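Local coordinates for protein ZmpA Glycopeptidase (Clostridium perfringens, PDB 6XSX) that probably cleaves the peptide backbone of glycosylated proteins as an M60-family metallopeptidase, this chain being the catalytic module of a larger multidomain protein, at residues Gln80-His85 against Pro112-Ala117; Gln84-Val89 against Ile241-Trp246; Asp214-Glu219 against Leu304-Ile309; Lys222-Asp227 against Val297-Leu302. One frame throughout, in Å; residues are numbered along the deposited sequence.

Contact 1: Gln80-His85 against Pro112-Ala117; sequences QMDSQH and PGTAKA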
loop_
_atom_site.group_PDB
_atom_site.type_symbol
_atom_site.label_atom_id
_atom_site.label_comp_id
_atom_site.label_asym_id
_atom_site.label_seq_id
_atom_site.Cartn_x
_atom_site.Cartn_y
_atom_site.Cartn_z
ATOM N N GLN A 80 -21.536 12.081 3.612
ATOM C CA GLN A 80 -22.551 11.138 4.051
ATOM C C GLN A 80 -21.863 9.845 4.484
ATOM O O GLN A 80 -20.936 9.381 3.817
ATOM C CB GLN A 80 -23.529 10.875 2.904
ATOM C CG GLN A 80 -24.300 9.560 3.015
ATOM C CD GLN A 80 -25.375 9.565 4.077
ATOM O OE1 GLN A 80 -26.284 10.401 4.065
ATOM N NE2 GLN A 80 -25.288 8.613 5.000
ATOM N N MET A 81 -22.318 9.274 5.607
ATOM C CA MET A 81 -21.734 8.051 6.155
ATOM C C MET A 81 -22.131 6.825 5.333
ATOM O O MET A 81 -23.268 6.734 4.866
ATOM C CB MET A 81 -22.168 7.826 7.613
ATOM C CG MET A 81 -21.436 8.717 8.603
ATOM S SD MET A 81 -19.642 8.571 8.405
ATOM C CE MET A 81 -19.339 7.003 9.214
ATOM N N ASP A 82 -21.174 5.891 5.186
ATOM C CA ASP A 82 -21.414 4.511 4.780
ATOM C C ASP A 82 -22.101 4.407 3.417
ATOM O O ASP A 82 -23.042 3.623 3.251
ATOM C CB ASP A 82 -22.220 3.752 5.836
ATOM C CG ASP A 82 -21.906 2.267 5.894
ATOM O OD1 ASP A 82 -21.203 1.771 4.986
ATOM O OD2 ASP A 82 -22.372 1.619 6.852
ATOM N N SER A 83 -21.596 5.172 2.441
ATOM C CA SER A 83 -22.002 5.029 1.056
ATOM C C SER A 83 -21.180 3.915 0.410
ATOM O O SER A 83 -20.119 3.556 0.916
ATOM C CB SER A 83 -21.817 6.342 0.332
ATOM O OG SER A 83 -22.000 6.185 -1.062
ATOM N N GLN A 84 -21.663 3.376 -0.717
ATOM C CA GLN A 84 -20.843 2.483 -1.522
ATOM C C GLN A 84 -19.733 3.304 -2.178
ATOM O O GLN A 84 -18.706 2.757 -2.574
ATOM C CB GLN A 84 -21.680 1.733 -2.564
ATOM C CG GLN A 84 -22.058 2.612 -3.746
ATOM C CD GLN A 84 -22.997 1.949 -4.722
ATOM O OE1 GLN A 84 -24.168 2.308 -4.806
ATOM N NE2 GLN A 84 -22.492 0.978 -5.471
ATOM N N HIS A 85 -19.962 4.624 -2.273
ATOM C CA HIS A 85 -18.994 5.583 -2.784
ATOM C C HIS A 85 -18.379 6.351 -1.613
ATOM O O HIS A 85 -18.461 5.911 -0.468
ATOM C CB HIS A 85 -19.661 6.506 -3.818
ATOM C CG HIS A 85 -20.340 5.768 -4.927
ATOM N ND1 HIS A 85 -19.659 4.901 -5.777
ATOM C CD2 HIS A 85 -21.626 5.765 -5.344
ATOM C CE1 HIS A 85 -20.501 4.391 -6.655
ATOM N NE2 HIS A 85 -21.712 4.907 -6.416
ATOM N N PRO A 112 -28.106 -0.299 3.747
ATOM C CA PRO A 112 -29.472 -0.282 4.264
ATOM C C PRO A 112 -29.493 0.099 5.744
ATOM O O PRO A 112 -28.710 -0.427 6.541
ATOM C CB PRO A 112 -29.929 -1.723 3.980
ATOM C CG PRO A 112 -29.188 -2.078 2.703
ATOM C CD PRO A 112 -27.809 -1.506 2.948
ATOM N N GLY A 113 -30.362 1.056 6.079
ATOM C CA GLY A 113 -30.602 1.480 7.449
ATOM C C GLY A 113 -29.721 2.654 7.878
ATOM O O GLY A 113 -29.637 2.965 9.060
ATOM N N THR A 114 -29.012 3.272 6.929
ATOM C CA THR A 114 -28.152 4.391 7.283
ATOM C C THR A 114 -28.969 5.676 7.224
ATOM O O THR A 114 -29.659 5.926 6.239
ATOM C CB THR A 114 -26.937 4.497 6.352
ATOM O OG1 THR A 114 -26.393 3.183 6.232
ATOM C CG2 THR A 114 -25.878 5.460 6.851
ATOM N N ALA A 115 -28.856 6.484 8.286
ATOM C CA ALA A 115 -29.448 7.811 8.339
ATOM C C ALA A 115 -28.887 8.677 7.210
ATOM O O ALA A 115 -27.733 8.523 6.813
ATOM C CB ALA A 115 -29.175 8.426 9.691
ATOM N N LYS A 116 -29.726 9.582 6.686
ATOM C CA LYS A 116 -29.273 10.567 5.720
ATOM C C LYS A 116 -28.617 11.694 6.510
ATOM O O LYS A 116 -29.290 12.599 7.004
ATOM C CB LYS A 116 -30.436 11.054 4.845
ATOM C CG LYS A 116 -31.182 9.973 4.076
ATOM C CD LYS A 116 -30.348 9.331 2.980
ATOM C CE LYS A 116 -31.187 8.615 1.937
ATOM N NZ LYS A 116 -31.677 9.558 0.900
ATOM N N ALA A 117 -27.298 11.580 6.690
ATOM C CA ALA A 117 -26.580 12.469 7.587
ATOM C C ALA A 117 -25.093 12.169 7.468
ATOM O O ALA A 117 -24.710 11.115 6.952
ATOM C CB ALA A 117 -27.061 12.243 9.005
#

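Contact 2: Gln84-Val89 against Ile241-Trp246; sequences QHNGDV and ISMLKW. With EDO (1,2-ethanediol), chain D; EDO (1,2-ethanediol), chain H.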
loop_
_atom_site.group_PDB
_atom_site.type_symbol
_atom_site.label_atom_id
_atom_site.label_comp_id
_atom_site.label_asym_id
_atom_site.label_seq_id
_atom_site.Cartn_x
_atom_site.Cartn_y
_atom_site.Cartn_z
ATOM N N GLN A 84 -21.663 3.376 -0.717
ATOM C CA GLN A 84 -20.843 2.483 -1.522
ATOM C C GLN A 84 -19.733 3.304 -2.178
ATOM O O GLN A 84 -18.706 2.757 -2.574
ATOM C CB GLN A 84 -21.680 1.733 -2.564
ATOM C CG GLN A 84 -22.058 2.612 -3.746
ATOM C CD GLN A 84 -22.997 1.949 -4.722
ATOM O OE1 GLN A 84 -24.168 2.308 -4.806
ATOM N NE2 GLN A 84 -22.492 0.978 -5.471
ATOM N N HIS A 85 -19.962 4.624 -2.273
ATOM C CA HIS A 85 -18.994 5.583 -2.784
ATOM C C HIS A 85 -18.379 6.351 -1.613
ATOM O O HIS A 85 -18.461 5.911 -0.468
ATOM C CB HIS A 85 -19.661 6.506 -3.818
ATOM C CG HIS A 85 -20.340 5.768 -4.927
ATOM N ND1 HIS A 85 -19.659 4.901 -5.777
ATOM C CD2 HIS A 85 -21.626 5.765 -5.344
ATOM C CE1 HIS A 85 -20.501 4.391 -6.655
ATOM N NE2 HIS A 85 -21.712 4.907 -6.416
ATOM N N ASN A 86 -17.773 7.506 -1.907
ATOM C CA ASN A 86 -17.093 8.302 -0.894
ATOM C C ASN A 86 -18.094 9.110 -0.062
ATOM O O ASN A 86 -17.804 9.444 1.092
ATOM C CB ASN A 86 -15.992 9.169 -1.513
ATOM C CG ASN A 86 -14.934 8.362 -2.237
ATOM O OD1 ASN A 86 -14.449 7.356 -1.718
ATOM N ND2 ASN A 86 -14.571 8.788 -3.437
ATOM N N GLY A 87 -19.254 9.436 -0.654
ATOM C CA GLY A 87 -20.363 10.067 0.051
ATOM C C GLY A 87 -20.268 11.594 0.149
ATOM O O GLY A 87 -21.108 12.220 0.799
ATOM N N ASP A 88 -19.272 12.197 -0.517
ATOM C CA ASP A 88 -18.986 13.615 -0.348
ATOM C C ASP A 88 -19.743 14.482 -1.355
ATOM O O ASP A 88 -19.996 14.075 -2.489
ATOM C CB ASP A 88 -17.485 13.901 -0.448
ATOM C CG ASP A 88 -16.891 13.449 -1.767
ATOM O OD1 ASP A 88 -16.970 12.234 -2.065
ATOM O OD2 ASP A 88 -16.376 14.314 -2.498
ATOM N N VAL A 89 -20.080 15.702 -0.916
ATOM C CA VAL A 89 -20.529 16.780 -1.785
ATOM C C VAL A 89 -19.698 18.004 -1.412
ATOM O O VAL A 89 -19.566 18.321 -0.232
ATOM C CB VAL A 89 -22.033 17.105 -1.621
ATOM C CG1 VAL A 89 -22.506 18.138 -2.641
ATOM C CG2 VAL A 89 -22.931 15.877 -1.661
ATOM N N ILE A 241 -7.249 9.148 3.306
ATOM C CA ILE A 241 -8.521 8.803 3.930
ATOM C C ILE A 241 -8.777 7.303 3.796
ATOM O O ILE A 241 -8.765 6.769 2.684
ATOM C CB ILE A 241 -9.677 9.603 3.289
ATOM C CG1 ILE A 241 -9.458 11.115 3.418
ATOM C CG2 ILE A 241 -11.025 9.168 3.868
ATOM C CD1 ILE A 241 -10.098 11.923 2.308
ATOM N N SER A 242 -9.022 6.652 4.942
ATOM C CA SER A 242 -9.651 5.339 5.004
ATOM C C SER A 242 -11.041 5.501 5.612
ATOM O O SER A 242 -11.179 6.042 6.705
ATOM C CB SER A 242 -8.827 4.362 5.812
ATOM O OG SER A 242 -7.457 4.460 5.464
ATOM N N MET A 243 -12.076 5.064 4.895
ATOM C CA MET A 243 -13.431 5.287 5.378
ATOM C C MET A 243 -14.279 4.031 5.187
ATOM O O MET A 243 -14.017 3.209 4.308
ATOM C CB MET A 243 -14.095 6.466 4.655
ATOM C CG MET A 243 -14.249 6.248 3.166
ATOM S SD MET A 243 -15.448 7.360 2.379
ATOM C CE MET A 243 -14.463 8.842 2.173
ATOM N N LEU A 244 -15.286 3.900 6.055
ATOM C CA LEU A 244 -16.285 2.857 5.964
ATOM C C LEU A 244 -17.066 3.062 4.671
ATOM O O LEU A 244 -17.493 4.178 4.373
ATOM C CB LEU A 244 -17.195 2.997 7.188
ATOM C CG LEU A 244 -18.416 2.084 7.236
ATOM C CD1 LEU A 244 -17.990 0.620 7.234
ATOM C CD2 LEU A 244 -19.260 2.398 8.467
ATOM N N LYS A 245 -17.236 1.975 3.915
ATOM C CA LYS A 245 -18.050 2.008 2.712
ATOM C C LYS A 245 -18.916 0.755 2.671
ATOM O O LYS A 245 -18.591 -0.262 3.281
ATOM C CB LYS A 245 -17.160 2.039 1.469
ATOM C CG LYS A 245 -16.406 3.330 1.205
ATOM C CD LYS A 245 -15.823 3.344 -0.195
ATOM C CE LYS A 245 -14.854 4.483 -0.416
ATOM N NZ LYS A 245 -14.421 4.523 -1.830
ATOM N N TRP A 246 -20.010 0.834 1.912
ATOM C CA TRP A 246 -20.884 -0.313 1.747
ATOM C C TRP A 246 -20.378 -1.121 0.555
ATOM O O TRP A 246 -20.632 -0.757 -0.588
ATOM C CB TRP A 246 -22.329 0.174 1.560
ATOM C CG TRP A 246 -23.334 -0.899 1.271
ATOM C CD1 TRP A 246 -23.393 -2.144 1.827
ATOM C CD2 TRP A 246 -24.469 -0.800 0.389
ATOM N NE1 TRP A 246 -24.465 -2.835 1.330
ATOM C CE2 TRP A 246 -25.151 -2.032 0.456
ATOM C CE3 TRP A 246 -24.973 0.203 -0.452
ATOM C CZ2 TRP A 246 -26.297 -2.287 -0.301
ATOM C CZ3 TRP A 246 -26.110 -0.046 -1.193
ATOM C CH2 TRP A 246 -26.763 -1.280 -1.119
HETATM C C1 EDO D . -12.950 12.160 -4.237
HETATM O O1 EDO D . -13.243 12.663 -5.519
HETATM C C2 EDO D . -14.145 12.326 -3.397
HETATM O O2 EDO D . -15.303 11.810 -4.032
HETATM C C1 EDO H . -3.745 0.978 6.870
HETATM O O1 EDO H . -4.605 0.555 7.934
HETATM C C2 EDO H . -4.102 2.231 6.134
HETATM O O2 EDO H . -5.429 2.286 5.602
HETATM O O HOH W 1 -16.241 3.530 -3.476
HETATM O O HOH W 2 -18.803 5.961 2.440
#

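Contact 3: Asp214-Glu219 against Leu304-Ile309; sequences DEVIKE and LHFERI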
loop_
_atom_site.group_PDB
_atom_site.type_symbol
_atom_site.label_atom_id
_atom_site.label_comp_id
_atom_site.label_asym_id
_atom_site.label_seq_id
_atom_site.Cartn_x
_atom_site.Cartn_y
_atom_site.Cartn_z
ATOM N N ASP A 214 0.085 7.578 10.855
ATOM C CA ASP A 214 1.169 8.441 10.409
ATOM C C ASP A 214 2.394 7.603 10.055
ATOM O O ASP A 214 3.063 7.879 9.063
ATOM C CB ASP A 214 1.467 9.560 11.419
ATOM C CG ASP A 214 0.461 10.696 11.346
ATOM O OD1 ASP A 214 -0.216 10.808 10.303
ATOM O OD2 ASP A 214 0.346 11.454 12.332
ATOM N N GLU A 215 2.672 6.580 10.871
ATOM C CA GLU A 215 3.801 5.695 10.638
ATOM C C GLU A 215 3.631 4.978 9.297
ATOM O O GLU A 215 4.622 4.725 8.621
ATOM C CB GLU A 215 3.962 4.680 11.776
ATOM C CG GLU A 215 4.559 5.257 13.054
ATOM C CD GLU A 215 5.968 5.831 12.943
ATOM O OE1 GLU A 215 6.650 5.558 11.935
ATOM O OE2 GLU A 215 6.389 6.551 13.866
ATOM N N VAL A 216 2.387 4.628 8.934
ATOM C CA VAL A 216 2.150 3.919 7.682
ATOM C C VAL A 216 2.498 4.830 6.502
ATOM O O VAL A 216 3.173 4.388 5.571
ATOM C CB VAL A 216 0.718 3.357 7.581
ATOM C CG1 VAL A 216 0.376 2.883 6.178
ATOM C CG2 VAL A 216 0.483 2.234 8.579
ATOM N N ILE A 217 2.057 6.101 6.556
ATOM C CA ILE A 217 2.293 7.041 5.464
ATOM C C ILE A 217 3.790 7.339 5.342
ATOM O O ILE A 217 4.325 7.396 4.234
ATOM C CB ILE A 217 1.451 8.330 5.619
ATOM C CG1 ILE A 217 -0.053 8.043 5.579
ATOM C CG2 ILE A 217 1.857 9.375 4.578
ATOM C CD1 ILE A 217 -0.539 7.515 4.247
ATOM N N LYS A 218 4.460 7.516 6.488
ATOM C CA LYS A 218 5.902 7.730 6.524
ATOM C C LYS A 218 6.617 6.576 5.815
ATOM O O LYS A 218 7.368 6.792 4.870
ATOM C CB LYS A 218 6.379 7.894 7.971
ATOM C CG LYS A 218 7.752 8.533 8.137
ATOM C CD LYS A 218 8.080 8.844 9.586
ATOM C CE LYS A 218 9.568 8.964 9.845
ATOM N NZ LYS A 218 9.907 8.438 11.190
ATOM N N GLU A 219 6.365 5.345 6.270
ATOM C CA GLU A 219 7.016 4.165 5.718
ATOM C C GLU A 219 6.703 4.057 4.221
ATOM O O GLU A 219 7.605 3.810 3.424
ATOM C CB GLU A 219 6.642 2.921 6.538
ATOM C CG GLU A 219 7.303 1.625 6.088
ATOM C CD GLU A 219 8.815 1.677 5.934
ATOM O OE1 GLU A 219 9.461 2.446 6.669
ATOM O OE2 GLU A 219 9.346 0.959 5.070
ATOM N N LEU A 304 3.457 -6.153 -0.327
ATOM C CA LEU A 304 4.532 -7.124 -0.131
ATOM C C LEU A 304 5.561 -6.595 0.872
ATOM O O LEU A 304 6.008 -7.344 1.732
ATOM C CB LEU A 304 5.201 -7.490 -1.462
ATOM C CG LEU A 304 4.358 -8.299 -2.449
ATOM C CD1 LEU A 304 5.023 -8.341 -3.819
ATOM C CD2 LEU A 304 4.097 -9.708 -1.950
ATOM N N HIS A 305 5.910 -5.305 0.761
ATOM C CA HIS A 305 6.884 -4.666 1.638
ATOM C C HIS A 305 6.397 -4.688 3.082
ATOM O O HIS A 305 7.168 -5.033 3.988
ATOM C CB HIS A 305 7.215 -3.248 1.149
ATOM C CG HIS A 305 8.041 -2.416 2.075
ATOM N ND1 HIS A 305 9.375 -2.674 2.324
ATOM C CD2 HIS A 305 7.736 -1.294 2.768
ATOM C CE1 HIS A 305 9.859 -1.749 3.130
ATOM N NE2 HIS A 305 8.862 -0.897 3.437
ATOM N N PHE A 306 5.110 -4.350 3.267
ATOM C CA PHE A 306 4.489 -4.296 4.579
ATOM C C PHE A 306 4.439 -5.688 5.201
ATOM O O PHE A 306 4.518 -5.810 6.421
ATOM C CB PHE A 306 3.172 -3.506 4.554
ATOM C CG PHE A 306 3.352 -2.045 4.892
ATOM C CD1 PHE A 306 3.384 -1.620 6.214
ATOM C CD2 PHE A 306 3.533 -1.098 3.895
ATOM C CE1 PHE A 306 3.580 -0.280 6.527
ATOM C CE2 PHE A 306 3.731 0.241 4.205
ATOM C CZ PHE A 306 3.743 0.648 5.524
ATOM N N GLU A 307 4.316 -6.718 4.351
ATOM C CA GLU A 307 4.439 -8.100 4.792
ATOM C C GLU A 307 5.864 -8.370 5.278
ATOM O O GLU A 307 6.064 -8.902 6.373
ATOM C CB GLU A 307 4.015 -9.049 3.669
ATOM C CG GLU A 307 2.511 -9.241 3.620
ATOM C CD GLU A 307 1.964 -9.989 2.418
ATOM O OE1 GLU A 307 2.639 -9.997 1.354
ATOM O OE2 GLU A 307 0.858 -10.552 2.550
ATOM N N ARG A 308 6.853 -7.979 4.471
ATOM C CA ARG A 308 8.245 -8.257 4.798
ATOM C C ARG A 308 8.665 -7.534 6.080
ATOM O O ARG A 308 9.322 -8.135 6.927
ATOM C CB ARG A 308 9.175 -7.864 3.648
ATOM C CG ARG A 308 10.652 -8.004 3.980
ATOM C CD ARG A 308 11.486 -7.181 3.017
ATOM N NE ARG A 308 12.895 -7.548 3.046
ATOM C CZ ARG A 308 13.815 -7.161 2.163
ATOM N NH1 ARG A 308 13.496 -6.366 1.152
ATOM N NH2 ARG A 308 15.060 -7.569 2.304
ATOM N N ILE A 309 8.297 -6.253 6.230
ATOM C CA ILE A 309 8.821 -5.512 7.372
ATOM C C ILE A 309 8.213 -6.019 8.679
ATOM O O ILE A 309 8.723 -5.678 9.734
ATOM C CB ILE A 309 8.700 -3.981 7.230
ATOM C CG1 ILE A 309 7.242 -3.509 7.216
ATOM C CG2 ILE A 309 9.496 -3.495 6.030
ATOM C CD1 ILE A 309 7.074 -2.018 7.048
#

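Contact 4: Lys222-Asp227 against Val297-Leu302; sequences KYWGFD and VTNNML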
loop_
_atom_site.group_PDB
_atom_site.type_symbol
_atom_site.label_atom_id
_atom_site.label_comp_id
_atom_site.label_asym_id
_atom_site.label_seq_id
_atom_site.Cartn_x
_atom_site.Cartn_y
_atom_site.Cartn_z
ATOM N N LYS A 222 8.657 6.788 2.230
ATOM C CA LYS A 222 10.047 6.358 2.153
ATOM C C LYS A 222 10.214 5.253 1.099
ATOM O O LYS A 222 11.055 5.361 0.209
ATOM C CB LYS A 222 10.541 5.911 3.532
ATOM C CG LYS A 222 11.983 5.418 3.558
ATOM C CD LYS A 222 12.384 4.948 4.940
ATOM C CE LYS A 222 13.586 4.028 4.930
ATOM N NZ LYS A 222 13.867 3.516 6.296
ATOM N N TYR A 223 9.400 4.197 1.185
ATOM C CA TYR A 223 9.481 3.091 0.238
ATOM C C TYR A 223 9.305 3.562 -1.207
ATOM O O TYR A 223 9.891 2.971 -2.112
ATOM C CB TYR A 223 8.465 2.004 0.600
ATOM C CG TYR A 223 8.491 0.720 -0.199
ATOM C CD1 TYR A 223 9.629 -0.075 -0.289
ATOM C CD2 TYR A 223 7.333 0.257 -0.807
ATOM C CE1 TYR A 223 9.614 -1.276 -0.988
ATOM C CE2 TYR A 223 7.302 -0.931 -1.518
ATOM C CZ TYR A 223 8.448 -1.700 -1.610
ATOM O OH TYR A 223 8.392 -2.879 -2.297
ATOM N N TRP A 224 8.489 4.608 -1.418
ATOM C CA TRP A 224 8.153 5.083 -2.753
ATOM C C TRP A 224 9.184 6.098 -3.260
ATOM O O TRP A 224 9.099 6.541 -4.406
ATOM C CB TRP A 224 6.736 5.674 -2.752
ATOM C CG TRP A 224 5.849 5.097 -3.810
ATOM C CD1 TRP A 224 5.335 5.746 -4.893
ATOM C CD2 TRP A 224 5.379 3.738 -3.891
ATOM N NE1 TRP A 224 4.571 4.887 -5.635
ATOM C CE2 TRP A 224 4.585 3.647 -5.053
ATOM C CE3 TRP A 224 5.551 2.596 -3.100
ATOM C CZ2 TRP A 224 3.959 2.461 -5.441
ATOM C CZ3 TRP A 224 4.925 1.424 -3.476
ATOM C CH2 TRP A 224 4.140 1.359 -4.632
ATOM N N GLY A 225 10.135 6.481 -2.394
ATOM C CA GLY A 225 11.240 7.348 -2.782
ATOM C C GLY A 225 10.940 8.846 -2.697
ATOM O O GLY A 225 11.617 9.646 -3.350
ATOM N N PHE A 226 9.947 9.233 -1.881
ATOM C CA PHE A 226 9.703 10.644 -1.596
ATOM C C PHE A 226 10.692 11.102 -0.529
ATOM O O PHE A 226 10.390 11.073 0.658
ATOM C CB PHE A 226 8.244 10.894 -1.199
ATOM C CG PHE A 226 7.260 10.670 -2.319
ATOM C CD1 PHE A 226 7.062 11.638 -3.293
ATOM C CD2 PHE A 226 6.539 9.488 -2.402
ATOM C CE1 PHE A 226 6.166 11.426 -4.331
ATOM C CE2 PHE A 226 5.644 9.278 -3.439
ATOM C CZ PHE A 226 5.463 10.243 -4.406
ATOM N N ASP A 227 11.894 11.494 -0.964
ATOM C CA ASP A 227 12.992 11.711 -0.035
ATOM C C ASP A 227 13.374 13.192 0.004
ATOM O O ASP A 227 14.372 13.557 0.617
ATOM C CB ASP A 227 14.172 10.795 -0.378
ATOM C CG ASP A 227 14.714 11.037 -1.775
ATOM O OD1 ASP A 227 14.095 11.812 -2.527
ATOM O OD2 ASP A 227 15.752 10.451 -2.103
ATOM N N VAL A 297 0.406 -4.008 -11.787
ATOM C CA VAL A 297 1.426 -4.966 -11.394
ATOM C C VAL A 297 2.217 -4.357 -10.240
ATOM O O VAL A 297 2.280 -4.950 -9.163
ATOM C CB VAL A 297 2.304 -5.403 -12.584
ATOM C CG1 VAL A 297 3.494 -6.236 -12.142
ATOM C CG2 VAL A 297 1.495 -6.161 -13.633
ATOM N N THR A 298 2.729 -3.135 -10.461
ATOM C CA THR A 298 3.765 -2.553 -9.624
ATOM C C THR A 298 3.222 -2.158 -8.250
ATOM O O THR A 298 3.994 -2.076 -7.302
ATOM C CB THR A 298 4.533 -1.422 -10.328
ATOM O OG1 THR A 298 3.640 -0.385 -10.736
ATOM C CG2 THR A 298 5.343 -1.900 -11.509
ATOM N N ASN A 299 1.902 -1.958 -8.124
ATOM C CA ASN A 299 1.348 -1.441 -6.878
ATOM C C ASN A 299 1.385 -2.501 -5.770
ATOM O O ASN A 299 1.283 -2.177 -4.586
ATOM C CB ASN A 299 0.015 -0.713 -7.088
ATOM C CG ASN A 299 0.186 0.644 -7.753
ATOM O OD1 ASN A 299 1.299 1.163 -7.845
ATOM N ND2 ASN A 299 -0.906 1.241 -8.210
ATOM N N ASN A 300 1.567 -3.763 -6.164
ATOM C CA ASN A 300 1.661 -4.881 -5.242
ATOM C C ASN A 300 2.949 -4.815 -4.422
ATOM O O ASN A 300 3.092 -5.511 -3.421
ATOM C CB ASN A 300 1.650 -6.203 -6.009
ATOM C CG ASN A 300 0.344 -6.426 -6.736
ATOM O OD1 ASN A 300 -0.712 -6.429 -6.119
ATOM N ND2 ASN A 300 0.410 -6.605 -8.046
ATOM N N MET A 301 3.915 -4.026 -4.888
ATOM C CA MET A 301 5.183 -3.941 -4.187
ATOM C C MET A 301 4.945 -3.382 -2.789
ATOM O O MET A 301 5.703 -3.697 -1.863
ATOM C CB MET A 301 6.187 -3.057 -4.932
ATOM C CG MET A 301 6.746 -3.713 -6.183
ATOM S SD MET A 301 7.785 -5.190 -5.854
ATOM C CE MET A 301 9.266 -4.394 -5.239
ATOM N N LEU A 302 3.874 -2.579 -2.641
ATOM C CA LEU A 302 3.605 -1.943 -1.359
ATOM C C LEU A 302 3.119 -2.970 -0.332
ATOM O O LEU A 302 3.743 -3.120 0.719
ATOM C CB LEU A 302 2.675 -0.724 -1.485
ATOM C CG LEU A 302 2.445 0.032 -0.172
ATOM C CD1 LEU A 302 3.723 0.707 0.317
ATOM C CD2 LEU A 302 1.327 1.058 -0.292
#

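Contact 1: Gln80-His85 against Pro112-Ala117
Gln80 grips the backbone of Ala115-Ala117 with its side-chain amide. Its CB does not head for the other segment. CG lies anti to the backbone N (chi1 158°) and a bend at chi2 (73°) then swings the amide over, so that CD comes 3.3 Å from Ala117 O. Beyond CD the group divides: OE1 accepts from Ala117 N at 3.1 Å, with that donor tilted out of the amide's carbonyl plane, while NE2 donates to Ala115 O at 3.0 Å, nearly along the C=O axis. NE2 also turns back on its own segment and donates to Met81 O at 2.8 Å, in the plane of that carbonyl and on a lone pair. Both acceptors lie close to the amide plane of Gln80, which fixes its rotation. Gln80 closes strand 75-80 and Ala117 opens strand 117-123, antiparallel neighbours in the large mixed sheet, and the weak backbone bond from Met81 N to Ala117 O (3.3 Å) continues their pairing past the strand end. Thr114 CG2 packs against Met81 O at 3.5 Å and, more loosely, against Asp82 CB. The polar ends of Thr114 and Asp82 are engaged by Arg111, whose side chain forms a salt bridge with Asp82 and whose carbonyl oxygen is bonded to Thr114 OG1.

Contact 2: Gln84-Val89 against Ile241-Trp246
Lys245 runs out from its backbone as an extended chain, every torsion beyond chi1 near 180°, and brings NZ to Asn86 OD1 at 2.8 Å. The ammonium approaches from outside the amide's carbonyl plane, tilted 35° from it. Along the way Lys245 CD passes 3.7 Å from His85 O. A water that accepts from Lys245 NZ donates to Gln84 O, a second anchor on the loop. Met243 behaves differently: chi1 (62°) and an extended chi2 put SD 3.4 Å from Asn86 O, and the bend at chi3 then turns CE toward Asn86 CB. Elsewhere on the loop, Gln84 CB rests 3.3 Å from Trp246 O. Asn86 ND2 donates to an ethanediol, probably from the crystallisation liquor, that in turn donates to Asp88 OD1. The loop leads into strand 88-91, an outermost strand of the mixed sheet, whereas Met243 belongs to strand 240-244, far along that sheet; Met243 also touches Lys79 of strand 75-80, and Asn86 rests on Ile259 of strand 259-262.

Contact 3: Asp214-Glu219 against Leu304-Ile309
Two helices of the M60 peptidase region, 206-224 and 301-309, meet here at a steep angle: the short segments have axes 12.3 Å apart at closest approach and N-to-C directions 112° apart. Long side chains bridge that separation. His305 NE2 donates to Glu219 OE2 at 2.5 Å, a short and nearly straight bond (167° at the hydrogen). The acceptor lies in the imidazole plane, and the carboxylate is turned only 23° from it, so the two flat groups are almost coplanar; OE2 uses its anti lone pair, on the side away from OE1. In Glu219 the anti chi1 carries CG toward Phe306 and Ile309, and a bend at chi2 then directs the carboxylate to His305. Glu219 CG lies 3.7 Å from Phe306 CZ and 3.8 Å from Ile309 CD1. Phe306 CZ additionally meets Val216 CG1 at 4.1 Å, while Val216 O lies at the ring edge. Ile309 CG2, from the histidine's own helix, lies over one face of the imidazole, offset toward the rim; Tyr223 of helix 206-224 stacks with the ring. The geometry is that of NE2 as donor, and the nearby negative charge would probably favour the imidazolium.

Contact 4: Lys222-Asp227 against Val297-Leu302
Tyr223 and Trp224, at the end of helix 206-224, present their rings to the 297-302 segment: Tyr223 reaches Met301, Trp224 reaches Asn299, and both rings share Leu302. Tyr223 meets Met301 at about a right angle. Its CG is anti to the backbone N (chi1 -175°), carrying the phenol across to the backbone of Met301, where OH donates to Met301 O at 2.8 Å. The donor stands above the carbonyl plane, 54° out of it, and the ring edge follows the hydroxyl in, CE2 lying 3.2 Å from Met301 O. Met301, bent at chi2 and chi3, curls back so that its CE comes 3.4 Å from Tyr223 OH. Leu302 CD1 touches Tyr223 CD2 at 3.8 Å, and its CB lies 3.7 Å from Trp224 CZ3, the leucine crossing the indole at about a right angle. Asn299 OD1 sits at the indole edge, in the ring plane, 3.8 Å from Trp224 CZ2, with the amide turned 46° to the ring. Trp366 of helix 365-375 meets the indole edge-to-face. Gly225, with positive phi, ends the first helix in a Schellman motif. The contact thus packs a helix C-terminus against the type I turn, Thr298-Met301, that joins two consecutive helices. Leu302 also touches Met280 and Met283 of helix 277-286, whose HExxH pattern (His281, Glu282, His285) resembles the zinc-binding motif of metallopeptidases, although no metal is bound to it here.

How the contacts relate
The four contacts form two pairs within the M60 peptidase region. Contacts 1 and 2 start from the same loop between strands 75-80 and 88-91, share Gln84 and His85, and have centres about 9 Å apart; Ser83 O lies 2.9 Å from Trp246 N, a probable hydrogen bond joining them. The centres of contacts 3 and 4 are about 10 Å apart, and both use helices 206-224 and 301-309. Contact 1 closes before contact 3 opens, their centres about 31 Å apart. One pair thus lies at loop ends of the mixed sheet, the other in the helical part beside the HExxH-bearing helix 277-286, and helix 206-224 and strand 240-244, consecutive in the chain, link the two.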